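Local coordinates for protein tissue factor pathway inhibitor 2 (Homo sapiens, PDB 1ZR0) that inhibits serine proteases such as trypsin, plasmin and factor VIIa/tissue factor, here represented by its first Kunitz domain, at residues B[24-29]-B[33-38]. Numbering follows the deposited sequence.
Sequences RYYYDR and SCRQFL
Arg24 to Asp28 pair with Phe37 to Ser33 in the twisted antiparallel hairpin of the Kunitz fold. Arg24 and Phe37 bond in both directions, with Phe37 N 2.8 Å from Arg24 O. Tyr26 and Arg35 do the same. Asp28 N reaches Ser33 O at 2.9 Å, but the return bond from Ser33 N is weak. CA-H...O contacts, such as Tyr25 CA to Arg35 O, fill in between.

Aromatic packing occupies the face with Tyr26 and Phe37. Both residues place CG between the backbone N and the carbonyl carbon (chi1 74° in each), and the two rings meet obliquely with planes at 89°. Tyr26 CD1 lies 3.6 Å from Phe37 CD1. Phe37 CE1 also touches Arg24 CB, and Leu13 packs on the Tyr26 and Phe37 side chains. The edge of the Tyr26 ring meets Gln36 O, while its CE1 lies 3.6 Å from Arg35 CB.

Polar groups continue this face. Arg35 runs alongside Tyr26 and Asp28, with Tyr26 OH over one face of its guanidinium. Arg35 NH1 makes a long salt bridge of 3.6 Å to Asp28 OD2, which also hydrogen-bonds Thr31. Arg24 bends at chi2 (-60°) and leads off from strand 33-39, its NH1 hydrogen-bonded to Asn48 OD1.

On the other face, Gln36 lies beside Tyr25, with CG 3.2 Å from ring atom CE2. Tyr25 OH, 2.8 Å from Gln36 OE1, may make a weak hydrogen bond there. Further along, Cys34 SG sits at the edge of the Tyr27 ring; its disulfide to Cys55 ties the hairpin to helix 52-58.

The hairpin thus combines five good backbone hydrogen bonds with a buried aromatic pair, which probably provide most of its hold. The long salt bridge probably adds only modest electrostatic support near the turn.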
ATOM      1  N   ARG B  24      -8.069   2.591  12.501  1.00 20.71           N
ATOM      2  CA  ARG B  24      -8.192   1.695  13.671  1.00 19.98           C
ATOM      3  C   ARG B  24      -8.262   2.547  14.907  1.00 22.31           C
ATOM      4  O   ARG B  24      -8.051   3.777  14.905  1.00 19.27           O
ATOM      5  CB  ARG B  24      -6.965   0.762  13.726  1.00 20.38           C
ATOM      6  CG  ARG B  24      -6.800  -0.279  12.560  1.00 19.30           C
ATOM      7  CD  ARG B  24      -7.969  -1.249  12.464  1.00 23.59           C
ATOM      8  NE  ARG B  24      -7.751  -2.194  11.404  1.00 25.18           N
ATOM      9  CZ  ARG B  24      -6.906  -3.214  11.495  1.00 25.40           C
ATOM     10  NH1 ARG B  24      -6.303  -3.526  12.641  1.00 27.09           N
ATOM     11  NH2 ARG B  24      -6.779  -4.037  10.444  1.00 29.19           N
ATOM     12  N   TYR B  25      -8.486   1.889  16.043  1.00 21.11           N
ATOM     13  CA  TYR B  25      -8.558   2.548  17.320  1.00 21.15           C
ATOM     14  C   TYR B  25      -7.583   2.004  18.301  1.00 21.53           C
ATOM     15  O   TYR B  25      -7.204   0.857  18.214  1.00 22.49           O
ATOM     16  CB  TYR B  25      -9.937   2.401  17.886  1.00 20.24           C
ATOM     17  CG  TYR B  25     -10.967   3.139  17.046  1.00 21.23           C
ATOM     18  CD1 TYR B  25     -11.487   2.584  15.909  1.00 25.81           C
ATOM     19  CD2 TYR B  25     -11.355   4.405  17.437  1.00 29.71           C
ATOM     20  CE1 TYR B  25     -12.369   3.309  15.104  1.00 28.22           C
ATOM     21  CE2 TYR B  25     -12.275   5.119  16.705  1.00 28.64           C
ATOM     22  CZ  TYR B  25     -12.782   4.568  15.566  1.00 31.55           C
ATOM     23  OH  TYR B  25     -13.649   5.330  14.810  1.00 39.89           O
ATOM     24  N   TYR B  26      -7.088   2.874  19.187  1.00 21.70           N
ATOM     25  CA  TYR B  26      -6.124   2.435  20.201  1.00 21.98           C
ATOM     26  C   TYR B  26      -6.467   3.139  21.540  1.00 23.80           C
ATOM     27  O   TYR B  26      -7.030   4.216  21.565  1.00 23.50           O
ATOM     28  CB  TYR B  26      -4.644   2.635  19.864  1.00 21.67           C
ATOM     29  CG  TYR B  26      -4.254   4.082  19.976  1.00 21.63           C
ATOM     30  CD1 TYR B  26      -4.701   5.002  19.018  1.00 22.42           C
ATOM     31  CD2 TYR B  26      -3.535   4.548  21.036  1.00 21.31           C
ATOM     32  CE1 TYR B  26      -4.389   6.349  19.162  1.00 27.34           C
ATOM     33  CE2 TYR B  26      -3.176   5.894  21.146  1.00 22.25           C
ATOM     34  CZ  TYR B  26      -3.646   6.783  20.227  1.00 24.60           C
ATOM     35  OH  TYR B  26      -3.301   8.128  20.392  1.00 30.29           O
ATOM     36  N   TYR B  27      -6.098   2.503  22.658  1.00 23.19           N
ATOM     37  CA  TYR B  27      -6.211   3.189  23.934  1.00 23.30           C
ATOM     38  C   TYR B  27      -5.045   4.055  24.253  1.00 22.91           C
ATOM     39  O   TYR B  27      -3.957   3.609  24.187  1.00 24.95           O
ATOM     40  CB  TYR B  27      -6.347   2.168  25.067  1.00 23.32           C
ATOM     41  CG  TYR B  27      -6.622   2.807  26.406  1.00 21.94           C
ATOM     42  CD1 TYR B  27      -7.864   3.247  26.754  1.00 25.79           C
ATOM     43  CD2 TYR B  27      -5.615   2.903  27.324  1.00 25.47           C
ATOM     44  CE1 TYR B  27      -8.094   3.842  27.951  1.00 29.67           C
ATOM     45  CE2 TYR B  27      -5.843   3.504  28.567  1.00 29.87           C
ATOM     46  CZ  TYR B  27      -7.096   3.954  28.855  1.00 29.78           C
ATOM     47  OH  TYR B  27      -7.325   4.540  30.108  1.00 32.10           O
ATOM     48  N   ASP B  28      -5.321   5.331  24.499  1.00 24.89           N
ATOM     49  CA  ASP B  28      -4.304   6.285  24.893  1.00 26.43           C
ATOM     50  C   ASP B  28      -4.320   6.602  26.356  1.00 25.96           C
ATOM     51  O   ASP B  28      -5.225   7.209  26.850  1.00 28.38           O
ATOM     52  CB  ASP B  28      -4.503   7.580  24.205  1.00 26.62           C
ATOM     53  CG  ASP B  28      -3.619   8.689  24.824  1.00 30.81           C
ATOM     54  OD1 ASP B  28      -2.486   8.418  25.295  1.00 33.18           O
ATOM     55  OD2 ASP B  28      -4.045   9.822  24.881  1.00 43.40           O
ATOM     56  N   ARG B  29      -3.305   6.160  27.006  1.00 30.09           N
ATOM     57  CA  ARG B  29      -3.294   6.094  28.479  1.00 33.84           C
ATOM     58  C   ARG B  29      -3.181   7.500  29.134  1.00 35.61           C
ATOM     59  O   ARG B  29      -3.625   7.694  30.267  1.00 35.00           O
ATOM     60  CB  ARG B  29      -2.182   5.149  28.949  1.00 35.10           C
ATOM     61  CG  ARG B  29      -0.758   5.540  28.537  1.00 38.39           C
ATOM     62  CD  ARG B  29       0.187   5.624  29.665  1.00 45.31           C
ATOM     63  NE  ARG B  29       0.997   4.419  29.826  1.00 50.07           N
ATOM     64  CZ  ARG B  29       1.296   3.838  30.995  1.00 50.46           C
ATOM     65  NH1 ARG B  29       0.859   4.297  32.168  1.00 50.67           N
ATOM     66  NH2 ARG B  29       2.038   2.753  30.978  1.00 54.30           N
ATOM     67  N   SER B  33      -8.562   7.491  26.960  1.00 28.87           N
ATOM     68  CA  SER B  33      -9.618   7.459  25.972  1.00 27.82           C
ATOM     69  C   SER B  33      -9.193   6.592  24.775  1.00 25.11           C
ATOM     70  O   SER B  33      -7.985   6.387  24.578  1.00 26.10           O
ATOM     71  CB  SER B  33     -10.046   8.876  25.505  1.00 30.48           C
ATOM     72  OG  SER B  33      -9.036   9.503  24.753  1.00 32.26           O
ATOM     73  N   CYS B  34     -10.166   6.049  24.067  1.00 25.06           N
ATOM     74  CA  CYS B  34      -9.980   5.307  22.792  1.00 25.88           C
ATOM     75  C   CYS B  34      -9.938   6.336  21.634  1.00 25.76           C
ATOM     76  O   CYS B  34     -10.837   7.162  21.501  1.00 26.79           O
ATOM     77  CB  CYS B  34     -11.062   4.331  22.583  1.00 27.06           C
ATOM     78  SG  CYS B  34     -10.985   3.105  23.932  1.00 36.93           S
ATOM     79  N   ARG B  35      -8.808   6.367  20.968  1.00 24.05           N
ATOM     80  CA  ARG B  35      -8.514   7.386  19.911  1.00 24.37           C
ATOM     81  C   ARG B  35      -8.300   6.677  18.578  1.00 26.44           C
ATOM     82  O   ARG B  35      -8.006   5.531  18.535  1.00 23.44           O
ATOM     83  CB  ARG B  35      -7.311   8.257  20.226  1.00 26.14           C
ATOM     84  CG  ARG B  35      -7.401   9.202  21.556  1.00 26.86           C
ATOM     85  CD  ARG B  35      -6.049   9.820  21.888  1.00 32.64           C
ATOM     86  NE  ARG B  35      -5.699  10.858  20.894  1.00 38.33           N
ATOM     87  CZ  ARG B  35      -4.533  11.461  20.774  1.00 33.32           C
ATOM     88  NH1 ARG B  35      -3.484  11.265  21.623  1.00 37.67           N
ATOM     89  NH2 ARG B  35      -4.407  12.353  19.795  1.00 38.42           N
ATOM     90  N   GLN B  36      -8.473   7.385  17.443  1.00 24.87           N
ATOM     91  CA  GLN B  36      -8.172   6.779  16.129  1.00 24.67           C
ATOM     92  C   GLN B  36      -6.718   6.894  15.735  1.00 22.72           C
ATOM     93  O   GLN B  36      -5.981   7.808  16.112  1.00 23.80           O
ATOM     94  CB  GLN B  36      -9.054   7.484  15.026  1.00 25.54           C
ATOM     95  CG  GLN B  36     -10.440   7.021  14.847  1.00 30.26           C
ATOM     96  CD  GLN B  36     -11.442   8.068  14.286  1.00 36.87           C
ATOM     97  OE1 GLN B  36     -12.556   7.731  13.897  1.00 43.07           O
ATOM     98  NE2 GLN B  36     -11.004   9.333  14.202  1.00 33.65           N
ATOM     99  N   PHE B  37      -6.227   5.919  14.952  1.00 22.37           N
ATOM    100  CA  PHE B  37      -4.983   6.060  14.297  1.00 20.88           C
ATOM    101  C   PHE B  37      -5.074   5.407  12.903  1.00 21.23           C
ATOM    102  O   PHE B  37      -5.983   4.680  12.607  1.00 21.50           O
ATOM    103  CB  PHE B  37      -3.784   5.513  15.142  1.00 21.73           C
ATOM    104  CG  PHE B  37      -3.685   3.975  15.227  1.00 19.44           C
ATOM    105  CD1 PHE B  37      -4.580   3.189  15.904  1.00 20.55           C
ATOM    106  CD2 PHE B  37      -2.617   3.339  14.661  1.00 21.24           C
ATOM    107  CE1 PHE B  37      -4.426   1.831  16.005  1.00 24.24           C
ATOM    108  CE2 PHE B  37      -2.440   2.006  14.711  1.00 22.68           C
ATOM    109  CZ  PHE B  37      -3.356   1.199  15.420  1.00 22.52           C
ATOM    110  N   LEU B  38      -4.020   5.567  12.117  1.00 21.68           N
ATOM    111  CA  LEU B  38      -3.950   4.927  10.802  1.00 20.44           C
ATOM    112  C   LEU B  38      -2.845   3.836  10.802  1.00 19.85           C
ATOM    113  O   LEU B  38      -1.628   4.121  10.948  1.00 21.72           O
ATOM    114  CB  LEU B  38      -3.606   6.047   9.719  1.00 19.63           C
ATOM    115  CG  LEU B  38      -4.712   7.103   9.504  1.00 23.54           C
ATOM    116  CD1 LEU B  38      -4.188   8.221   8.538  1.00 29.69           C
ATOM    117  CD2 LEU B  38      -6.060   6.545   9.226  1.00 28.59           C
TER